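Local coordinates for 457aa long hypothetical protein (Pyrococcus horikoshii, PDB 2CSU) that is of unknown function but joins a Rossmann-type domain to two further domains of the succinyl-CoA ligase superfamily, in an assembly of two subunits, at residues E195-A198 / D199-E202; A273-I276 / D277-L280; A310-L313 / D314-G317; F410-G413 / Y414-K418; Y431-P434 / E435-A438. All blocks are in the same frame, centred on the assembly; numbering follows the deposited sequence.

Interaction 1. Residues E195-A198 / D199-E202; sequences EYLA and DTEE
Asp-199 N turns back onto Tyr-196 O, three residues earlier, in a weak hydrogen bond of 3.3 Å that is nearly straight at 163°, as the chain leaves helix 190-197. The side-chain contact that follows belongs to Tyr-196 and Thr-200. With the phenol swung away from its own backbone N (chi1 160°), the bond from CA points away from the turn, yet the far end of the ring comes alongside Thr-200. There Tyr-196 OH lies 3.7 Å from Thr-200 CG2, and the two side chains cross at about a right angle. This is a helix C-terminal exit in the flavodoxin-like domain, leading from helix 190-197 into strand 205-210. The methyl and hydroxyl of Thr-200 take separate tasks: CG2 meets the tyrosine, whereas Thr-200 OG1 sits 3.2 Å from Leu-197 O and is hydrogen-bonded with Asp-203 OD2. The tyrosine hydroxyl is itself hydrogen-bonded with Asp-3 OD1. Asp-199 turns its carboxylate to Lys-229, forming a salt bridge through OD1.

Interaction 2. Residues A273-I276 / D277-L280; sequences ANTI and DEML
Thr-275 and Glu-278 face each other across the first turn of helix 276-283, with the threonine as N-cap: its OG1 accepts from Glu-278 N at 3.0 Å. Glu-278 sends its side chain back over the same cap. CB lies 3.5 Å from Thr-275 OG1, and CG comes nearer to that oxygen, at 3.1 Å. Beyond CG the chain is extended (chi2 -173°), which brings CD to 3.8 Å from Asn-274 N. At the tip OE1 accepts from Asn-274 N at 2.9 Å, along an almost straight line of 170° but from above the carboxylate plane. Thr-275 OG1 thus caps a backbone N-H of the helix, while the Glu-278 carboxylate holds the N-H of Asn-274, the residue before the N-cap. Ala-273 CB presses against Met-279 CA at 3.4 Å, a tight carbon pair. Ile-276 and Leu-280 lie side by side, CG2 to CD1. Asp-277 is buried, its OD1 in a salt bridge with Lys-168 and its OD2 in one with Arg-433 of the second subunit. The cap closes the connection from strand 271-273 into helix 276-283; Ile-276 packs on helix 159-171 and, together with Met-279, on strand 232-236, while Glu-278 touches Ser-439 of helix 434-450.

Interaction 3. Residues A310-L313 / D314-G317; sequences ADEL and DKRG
Glu-312 and Lys-315 are joined by a salt bridge beside the C-terminal end of helix 303-314, where the chain closes in a Schellman motif completed by Gly-317. In the last helical turn, Leu-313 packs on Ala-441 of helix 434-450, and Asp-311 faces the second subunit, OD2 being weakly hydrogen-bonded to its Gly-238 N. Asp-314 begins the turn that follows: its N bonds to Ala-310 O at 2.9 Å in the normal helical pattern, and its CB rests 3.2 Å from Asp-311 O. Lys-315 continues that pattern through a bond from N to Asp-311 O (3.1 Å). Its CG stands between the backbone N and the carbonyl carbon (chi1 83°), and further bends along the chain lay the methylenes against the glutamate, so that the two side chains run together in one direction. Lys-315 CD lies 3.4 Å from Glu-312 OE1, and NZ sits between the two carboxylate oxygens, weakly bonded to OE1 and OE2. The glutamate assists by folding at chi2 (-61°). Arg-316 brings CB and CG over the carbonyl oxygens of the last turn, with CG 3.1 Å from Glu-312 O. Its guanidinium leads away from the turn and lies against helix 434-450, where NH2 forms a weak hydrogen bond with Ser-439 OG. Gly-317, the first residue to leave helical angles, has a phi of 93°, a value that favours glycine, and its N donates to Asp-314 O at 2.7 Å.

Interaction 4. Residues F410-G413 / Y414-K418; sequences FMAG and YVSEK
Ser-416 folds back against Ala-412 just after strand 406-411 ends, and its backbone N donates to Ala-412 O at 3.2 Å. The bond is bent, 142° at the hydrogen, and the donor stands above the carbonyl plane. Further on, Glu-417 N is satisfied by Tyr-414 O at 3.1 Å, closing a type I turn that leads into helix 417-424. The hydroxyl of Ser-416 is less firmly placed: OG makes at most a weak bond to Gly-413 O, 3.4 Å away, and that proton has another acceptor within range. A chi1 of 68° folds OG back over the backbone of its own residue, only 2.9 Å from Ala-412 CA, while Ser-416 CB meets the peptide before that residue, 3.3 Å from Ala-412 N. Val-415 brings its CB to 3.5 Å from Ala-412 O. The carbonyl of Gly-413 also has Glu-417 CG alongside, while Gly-413 N is weakly bonded to Glu-432 OE1. The peptide bond before Ala-412 is cis, and Gly-413 has a positive phi, both fitting the sharp redirection of the chain at this strand-to-helix joint of a beta-alpha-beta unit. Glu-417 OE2 is paired with Lys-171 of the second subunit. The polar bonds across the joint are few and bent or weak, consistent with a turn shaped also by the cis peptide, the glycine and the packing of Ser-416 CB.

Interaction 5. Residues Y431-P434 / E435-A438; sequences YERP and EDVA
Arg-433 and Asp-436 cross at a slant, the guanidinium and carboxylate planes turned 62° apart, at the start of helix 434-450. Arg-433 is the N-cap residue, and its side chain runs extended from CG to NE, which lets NH1 meet Asp-436 OD1 at 3.0 Å on the syn side, with the oxygen at the guanidinium edge and in its plane. The same OD1 accepts from a water, 2.7 Å away, which itself accepts from Glu-432 N. Tyr-431 CD2 meets Asp-436 CB at 3.6 Å, the ring plane at 76° to the carboxylate. Val-437 CA sits over one face of this ring in a CH-pi contact, 4.2 Å from the centroid. Glu-435 curls back (chi1 53°), placing OE1 3.4 Å from Pro-434 CD. The helix itself starts with Val-437 N bonded to Arg-433 O and Ala-438 N to Pro-434 O. Tyr-431 OH is hydrogen-bonded to Ser-281 O, and Arg-433 NE forms a salt bridge with Asp-277 of the second subunit. These two carboxylates, from different chains, probably offset the nearness of Arg-433 of the second subunit, and the guanidinium ties the start of this helix to the subunit interface.

Overall arrangement
All five contacts are local turns where a helix begins or ends. Interactions 2, 4 and 5 are largely buried, whereas interactions 1 and 3, at helix C-terminal ends, are more open. Interaction 1, an apolar tyrosine-threonine contact, alone does not touch the second subunit. Interactions 2 and 5, centres 11 Å apart, are N-terminal turns from different family domains, linked by a weak Asp-277/Arg-433 ion pair; a weak Glu-278/Arg-316 pair joins interactions 2 and 3. Interaction 3 packs on the helix of interaction 5, and strand 406-411 of interaction 4 pairs with strand 430-431, which leads into interaction 5. Hydroxyl capping marks interaction 2 and backbone turns interaction 4; interaction 3 combines a backbone helix end with a weak salt bridge, interaction 5 a salt bridge with tyrosine packing.

Interaction 1. Residues E195-A198 / D199-E202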
# COMPACT_ATOMS: atom_id res chain seq x y z
N GLU A 195 -8.03 26.92 12.27
CA GLU A 195 -8.14 27.69 13.50
C GLU A 195 -8.96 26.89 14.51
O GLU A 195 -8.59 26.76 15.67
CB GLU A 195 -8.79 29.06 13.25
CG GLU A 195 -7.84 30.09 12.64
CD GLU A 195 -8.52 31.43 12.32
OE1 GLU A 195 -9.60 31.42 11.69
OE2 GLU A 195 -7.96 32.48 12.71
N TYR A 196 -10.09 26.35 14.06
CA TYR A 196 -10.93 25.57 14.97
C TYR A 196 -10.24 24.28 15.47
O TYR A 196 -10.25 23.98 16.67
CB TYR A 196 -12.23 25.22 14.27
CG TYR A 196 -12.97 24.06 14.88
CD1 TYR A 196 -13.69 24.21 16.06
CD2 TYR A 196 -12.95 22.81 14.27
CE1 TYR A 196 -14.39 23.13 16.62
CE2 TYR A 196 -13.63 21.73 14.81
CZ TYR A 196 -14.35 21.90 15.99
OH TYR A 196 -15.01 20.83 16.54
N LEU A 197 -9.63 23.54 14.55
CA LEU A 197 -8.96 22.28 14.87
C LEU A 197 -7.74 22.45 15.74
O LEU A 197 -7.29 21.51 16.40
CB LEU A 197 -8.58 21.56 13.57
CG LEU A 197 -9.72 20.98 12.73
CD1 LEU A 197 -9.22 20.56 11.36
CD2 LEU A 197 -10.32 19.78 13.47
N ALA A 198 -7.18 23.66 15.76
CA ALA A 198 -6.01 23.92 16.58
C ALA A 198 -6.27 23.66 18.06
O ALA A 198 -5.34 23.33 18.80
CB ALA A 198 -5.55 25.37 16.38
N ASP A 199 -7.52 23.79 18.50
CA ASP A 199 -7.83 23.61 19.92
C ASP A 199 -8.60 22.38 20.39
O ASP A 199 -8.70 22.14 21.60
CB ASP A 199 -8.54 24.86 20.46
CG ASP A 199 -7.63 26.07 20.44
OD1 ASP A 199 -6.45 25.93 20.81
OD2 ASP A 199 -8.11 27.16 20.05
N THR A 200 -9.14 21.59 19.48
CA THR A 200 -9.85 20.40 19.92
C THR A 200 -8.82 19.46 20.54
O THR A 200 -7.62 19.70 20.44
CB THR A 200 -10.53 19.68 18.74
OG1 THR A 200 -9.62 19.62 17.63
CG2 THR A 200 -11.80 20.40 18.32
N GLU A 201 -9.29 18.41 21.20
CA GLU A 201 -8.32 17.50 21.80
C GLU A 201 -8.21 16.19 21.02
O GLU A 201 -7.21 15.49 21.05
CB GLU A 201 -8.76 17.21 23.24
CG GLU A 201 -8.30 18.29 24.22
CD GLU A 201 -8.43 17.77 25.63
OE1 GLU A 201 -8.25 16.58 25.84
OE2 GLU A 201 -8.71 18.57 26.52
N GLU A 202 -9.31 15.85 20.33
CA GLU A 202 -9.34 14.58 19.60
C GLU A 202 -8.47 14.63 18.34
O GLU A 202 -7.94 13.63 17.88
CB GLU A 202 -10.79 14.28 19.22
CG GLU A 202 -11.62 13.80 20.42
CD GLU A 202 -12.28 14.98 21.09
OE1 GLU A 202 -11.62 16.00 21.25
OE2 GLU A 202 -13.45 14.87 21.44

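Interaction 2. Residues A273-I276 / D277-L280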
# COMPACT_ATOMS: atom_id res chain seq x y z
N ALA A 273 3.77 16.32 2.02
CA ALA A 273 3.74 14.92 1.62
C ALA A 273 3.62 14.96 0.10
O ALA A 273 3.02 15.89 -0.45
CB ALA A 273 2.51 14.22 2.23
N ASN A 274 4.20 13.98 -0.58
CA ASN A 274 4.12 13.96 -2.03
C ASN A 274 3.21 12.86 -2.53
O ASN A 274 2.97 12.75 -3.73
CB ASN A 274 5.50 13.81 -2.64
CG ASN A 274 6.51 14.74 -2.01
OD1 ASN A 274 6.37 15.97 -2.08
ND2 ASN A 274 7.53 14.17 -1.38
N THR A 275 2.72 12.02 -1.61
CA THR A 275 1.78 10.96 -1.96
C THR A 275 0.72 10.81 -0.86
O THR A 275 0.87 11.34 0.25
CB THR A 275 2.44 9.56 -2.12
OG1 THR A 275 2.79 9.05 -0.84
CG2 THR A 275 3.68 9.64 -3.02
N ILE A 276 -0.35 10.10 -1.19
CA ILE A 276 -1.43 9.85 -0.26
C ILE A 276 -0.83 9.16 0.96
O ILE A 276 -0.94 9.65 2.08
CB ILE A 276 -2.50 8.94 -0.94
CG1 ILE A 276 -3.22 9.74 -2.02
CG2 ILE A 276 -3.51 8.43 0.09
CD1 ILE A 276 -4.01 8.87 -3.03
N ASP A 277 -0.15 8.04 0.71
CA ASP A 277 0.47 7.27 1.78
C ASP A 277 1.40 8.06 2.68
O ASP A 277 1.41 7.83 3.89
CB ASP A 277 1.18 6.04 1.20
CG ASP A 277 0.26 4.82 1.15
OD1 ASP A 277 -0.15 4.37 2.23
OD2 ASP A 277 -0.05 4.31 0.05
N GLU A 278 2.16 8.99 2.12
CA GLU A 278 3.05 9.80 2.94
C GLU A 278 2.23 10.71 3.83
O GLU A 278 2.53 10.86 5.01
CB GLU A 278 3.97 10.66 2.07
CG GLU A 278 4.96 9.88 1.22
CD GLU A 278 5.97 10.79 0.52
OE1 GLU A 278 5.89 12.03 0.68
OE2 GLU A 278 6.85 10.26 -0.20
N MSE A 279 1.21 11.34 3.25
CA MSE A 279 0.32 12.24 3.99
C MSE A 279 -0.27 11.51 5.20
O MSE A 279 -0.23 12.02 6.32
CB MSE A 279 -0.82 12.74 3.06
CG MSE A 279 -1.82 13.74 3.72
SE MSE A 279 -3.39 14.07 2.81
CE MSE A 279 -4.15 12.44 2.94
N LEU A 280 -0.81 10.33 4.95
CA LEU A 280 -1.42 9.52 6.01
C LEU A 280 -0.40 8.99 6.99
O LEU A 280 -0.64 8.99 8.20
CB LEU A 280 -2.16 8.34 5.39
CG LEU A 280 -3.37 8.66 4.51
CD1 LEU A 280 -3.79 7.41 3.77
CD2 LEU A 280 -4.51 9.20 5.37

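Interaction 3. Residues A310-L313 / D314-G317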
# COMPACT_ATOMS: atom_id res chain seq x y z
N ALA A 310 16.58 1.65 6.89
CA ALA A 310 17.69 2.56 7.17
C ALA A 310 17.86 3.51 5.98
O ALA A 310 17.95 4.71 6.16
CB ALA A 310 18.97 1.79 7.43
N ASP A 311 17.88 2.98 4.77
CA ASP A 311 18.01 3.81 3.57
C ASP A 311 16.96 4.93 3.59
O ASP A 311 17.30 6.10 3.49
CB ASP A 311 17.81 2.98 2.29
CG ASP A 311 19.10 2.31 1.81
OD1 ASP A 311 20.20 2.67 2.30
OD2 ASP A 311 19.02 1.44 0.91
N GLU A 312 15.69 4.53 3.71
CA GLU A 312 14.57 5.46 3.72
C GLU A 312 14.69 6.57 4.74
O GLU A 312 14.29 7.71 4.48
CB GLU A 312 13.26 4.71 3.94
CG GLU A 312 12.83 3.84 2.77
CD GLU A 312 12.60 4.65 1.50
OE1 GLU A 312 12.29 5.86 1.59
OE2 GLU A 312 12.71 4.06 0.40
N LEU A 313 15.22 6.24 5.91
CA LEU A 313 15.39 7.23 6.97
C LEU A 313 16.51 8.18 6.58
O LEU A 313 16.44 9.40 6.80
CB LEU A 313 15.78 6.56 8.28
CG LEU A 313 14.80 5.59 8.96
CD1 LEU A 313 15.55 4.77 10.01
CD2 LEU A 313 13.69 6.39 9.62
N ASP A 314 17.56 7.60 5.99
CA ASP A 314 18.74 8.38 5.65
C ASP A 314 18.40 9.52 4.68
O ASP A 314 18.65 10.69 4.93
CB ASP A 314 19.76 7.44 5.01
CG ASP A 314 21.11 8.14 4.94
OD1 ASP A 314 21.25 9.03 4.09
OD2 ASP A 314 22.00 7.80 5.71
N LYS A 315 17.84 9.13 3.53
CA LYS A 315 17.46 10.13 2.54
C LYS A 315 16.43 11.11 3.10
O LYS A 315 16.09 12.12 2.49
CB LYS A 315 16.88 9.40 1.32
CG LYS A 315 15.40 9.05 1.50
CD LYS A 315 15.02 7.75 0.80
CE LYS A 315 14.22 7.99 -0.49
NZ LYS A 315 13.78 6.71 -1.04
N ARG A 316 15.89 10.76 4.28
CA ARG A 316 14.91 11.63 4.92
C ARG A 316 15.57 12.58 5.92
O ARG A 316 14.93 13.46 6.48
CB ARG A 316 13.88 10.75 5.63
CG ARG A 316 12.71 10.37 4.72
CD ARG A 316 11.67 11.48 4.63
NE ARG A 316 10.43 10.98 4.02
CZ ARG A 316 9.48 11.89 3.73
NH1 ARG A 316 9.68 13.17 3.99
NH2 ARG A 316 8.34 11.48 3.17
N GLY A 317 16.86 12.33 6.07
CA GLY A 317 17.66 13.16 6.94
C GLY A 317 17.79 12.66 8.37
O GLY A 317 18.46 13.28 9.19

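Interaction 4. Residues F410-G413 / Y414-K418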
# COMPACT_ATOMS: atom_id res chain seq x y z
N PHE A 410 5.43 -3.75 10.65
CA PHE A 410 5.22 -5.19 10.71
C PHE A 410 4.84 -5.78 9.35
O PHE A 410 4.08 -5.20 8.58
CB PHE A 410 4.11 -5.46 11.73
CG PHE A 410 4.70 -5.68 13.08
CD1 PHE A 410 5.59 -4.75 13.61
CD2 PHE A 410 4.35 -6.81 13.81
CE1 PHE A 410 6.12 -4.95 14.88
CE2 PHE A 410 4.89 -7.00 15.08
CZ PHE A 410 5.77 -6.07 15.62
N MSE A 411 5.41 -6.96 9.06
CA MSE A 411 5.10 -7.62 7.80
C MSE A 411 4.75 -9.10 8.01
O MSE A 411 5.41 -9.83 8.74
CB MSE A 411 6.33 -7.51 6.89
CG MSE A 411 6.57 -6.08 6.41
SE MSE A 411 8.07 -5.93 5.42
CE MSE A 411 7.57 -6.99 4.06
N ALA A 412 3.65 -9.53 7.37
CA ALA A 412 2.89 -8.61 6.54
C ALA A 412 1.60 -9.26 6.03
O ALA A 412 1.26 -10.39 6.36
CB ALA A 412 3.77 -8.20 5.36
N GLY A 413 0.86 -8.49 5.22
CA GLY A 413 -0.39 -9.02 4.67
C GLY A 413 -1.30 -9.55 5.77
O GLY A 413 -1.50 -8.93 6.81
N TYR A 414 -1.90 -10.72 5.51
CA TYR A 414 -2.79 -11.31 6.50
C TYR A 414 -2.04 -11.65 7.79
O TYR A 414 -2.52 -11.43 8.89
CB TYR A 414 -3.40 -12.58 5.90
CG TYR A 414 -4.29 -12.21 4.76
CD1 TYR A 414 -5.22 -11.19 4.90
CD2 TYR A 414 -4.20 -12.91 3.55
CE1 TYR A 414 -6.05 -10.86 3.84
CE2 TYR A 414 -5.04 -12.58 2.50
CZ TYR A 414 -5.97 -11.57 2.64
OH TYR A 414 -6.81 -11.24 1.59
N VAL A 415 -0.89 -12.29 7.64
CA VAL A 415 -0.09 -12.80 8.76
C VAL A 415 0.18 -11.75 9.85
O VAL A 415 0.29 -12.09 11.04
CB VAL A 415 1.27 -13.32 8.26
CG1 VAL A 415 2.07 -13.92 9.40
CG2 VAL A 415 1.07 -14.31 7.14
N SER A 416 0.29 -10.49 9.45
CA SER A 416 0.59 -9.42 10.40
C SER A 416 -0.59 -8.59 10.91
O SER A 416 -0.42 -7.71 11.74
CB SER A 416 1.64 -8.50 9.77
OG SER A 416 1.10 -7.78 8.68
N GLU A 417 -1.79 -8.88 10.42
CA GLU A 417 -2.97 -8.12 10.80
C GLU A 417 -3.26 -8.02 12.29
O GLU A 417 -3.53 -6.92 12.79
CB GLU A 417 -4.20 -8.65 10.06
CG GLU A 417 -4.23 -8.22 8.59
CD GLU A 417 -5.48 -7.43 8.23
OE1 GLU A 417 -5.90 -6.57 9.05
OE2 GLU A 417 -6.04 -7.66 7.13
N LYS A 418 -3.21 -9.14 13.00
CA LYS A 418 -3.50 -9.12 14.43
C LYS A 418 -2.46 -8.34 15.21
O LYS A 418 -2.79 -7.64 16.16
CB LYS A 418 -3.60 -10.56 14.97
CG LYS A 418 -4.72 -11.38 14.34
CD LYS A 418 -4.66 -12.84 14.77
CE LYS A 418 -5.68 -13.67 13.99
NZ LYS A 418 -5.34 -15.12 13.96

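Interaction 5. Residues Y431-P434 / E435-A438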
# COMPACT_ATOMS: atom_id res chain seq x y z
N TYR A 431 3.26 0.46 10.44
CA TYR A 431 3.35 0.55 8.99
C TYR A 431 3.72 -0.77 8.36
O TYR A 431 4.18 -1.67 9.04
CB TYR A 431 4.35 1.65 8.62
CG TYR A 431 3.99 2.97 9.26
CD1 TYR A 431 4.32 3.24 10.60
CD2 TYR A 431 3.28 3.93 8.55
CE1 TYR A 431 3.94 4.44 11.20
CE2 TYR A 431 2.89 5.12 9.15
CZ TYR A 431 3.22 5.38 10.47
OH TYR A 431 2.83 6.57 11.04
N GLU A 432 3.53 -0.87 7.05
CA GLU A 432 3.83 -2.09 6.33
C GLU A 432 4.91 -1.84 5.29
O GLU A 432 5.34 -2.76 4.60
CB GLU A 432 2.53 -2.63 5.67
CG GLU A 432 2.70 -3.87 4.80
CD GLU A 432 1.43 -4.74 4.72
OE1 GLU A 432 1.30 -5.54 3.77
OE2 GLU A 432 0.57 -4.62 5.63
N ARG A 433 5.36 -0.59 5.20
CA ARG A 433 6.39 -0.19 4.24
C ARG A 433 7.57 0.54 4.85
O ARG A 433 7.41 1.37 5.73
CB ARG A 433 5.80 0.74 3.18
CG ARG A 433 4.59 0.23 2.43
CD ARG A 433 4.22 1.20 1.32
NE ARG A 433 3.13 0.70 0.51
CZ ARG A 433 1.84 0.88 0.78
NH1 ARG A 433 1.49 1.55 1.88
NH2 ARG A 433 0.91 0.37 -0.03
N PRO A 434 8.79 0.25 4.39
CA PRO A 434 9.95 0.94 4.94
C PRO A 434 9.82 2.45 4.72
O PRO A 434 10.13 3.23 5.60
CB PRO A 434 11.11 0.33 4.15
CG PRO A 434 10.66 -1.08 3.97
CD PRO A 434 9.21 -0.90 3.57
N GLU A 435 9.32 2.84 3.54
CA GLU A 435 9.17 4.27 3.26
C GLU A 435 8.12 4.95 4.12
O GLU A 435 8.25 6.12 4.48
CB GLU A 435 8.85 4.50 1.77
CG GLU A 435 7.65 3.73 1.24
CD GLU A 435 8.03 2.33 0.80
OE1 GLU A 435 8.90 1.71 1.47
OE2 GLU A 435 7.45 1.85 -0.21
N ASP A 436 7.08 4.20 4.47
CA ASP A 436 6.00 4.75 5.30
C ASP A 436 6.45 5.04 6.73
O ASP A 436 6.17 6.11 7.27
CB ASP A 436 4.82 3.77 5.31
CG ASP A 436 4.01 3.80 4.01
OD1 ASP A 436 2.98 3.11 3.93
OD2 ASP A 436 4.42 4.52 3.07
N VAL A 437 7.14 4.09 7.35
CA VAL A 437 7.60 4.30 8.72
C VAL A 437 8.66 5.43 8.71
O VAL A 437 8.72 6.23 9.63
CB VAL A 437 8.17 2.97 9.35
CG1 VAL A 437 9.37 2.46 8.57
CG2 VAL A 437 8.51 3.16 10.83
N ALA A 438 9.46 5.50 7.64
CA ALA A 438 10.47 6.56 7.53
C ALA A 438 9.79 7.92 7.43
O ALA A 438 10.24 8.89 8.03
CB ALA A 438 11.37 6.33 6.28
O HOH W 1 2.18 1.47 5.91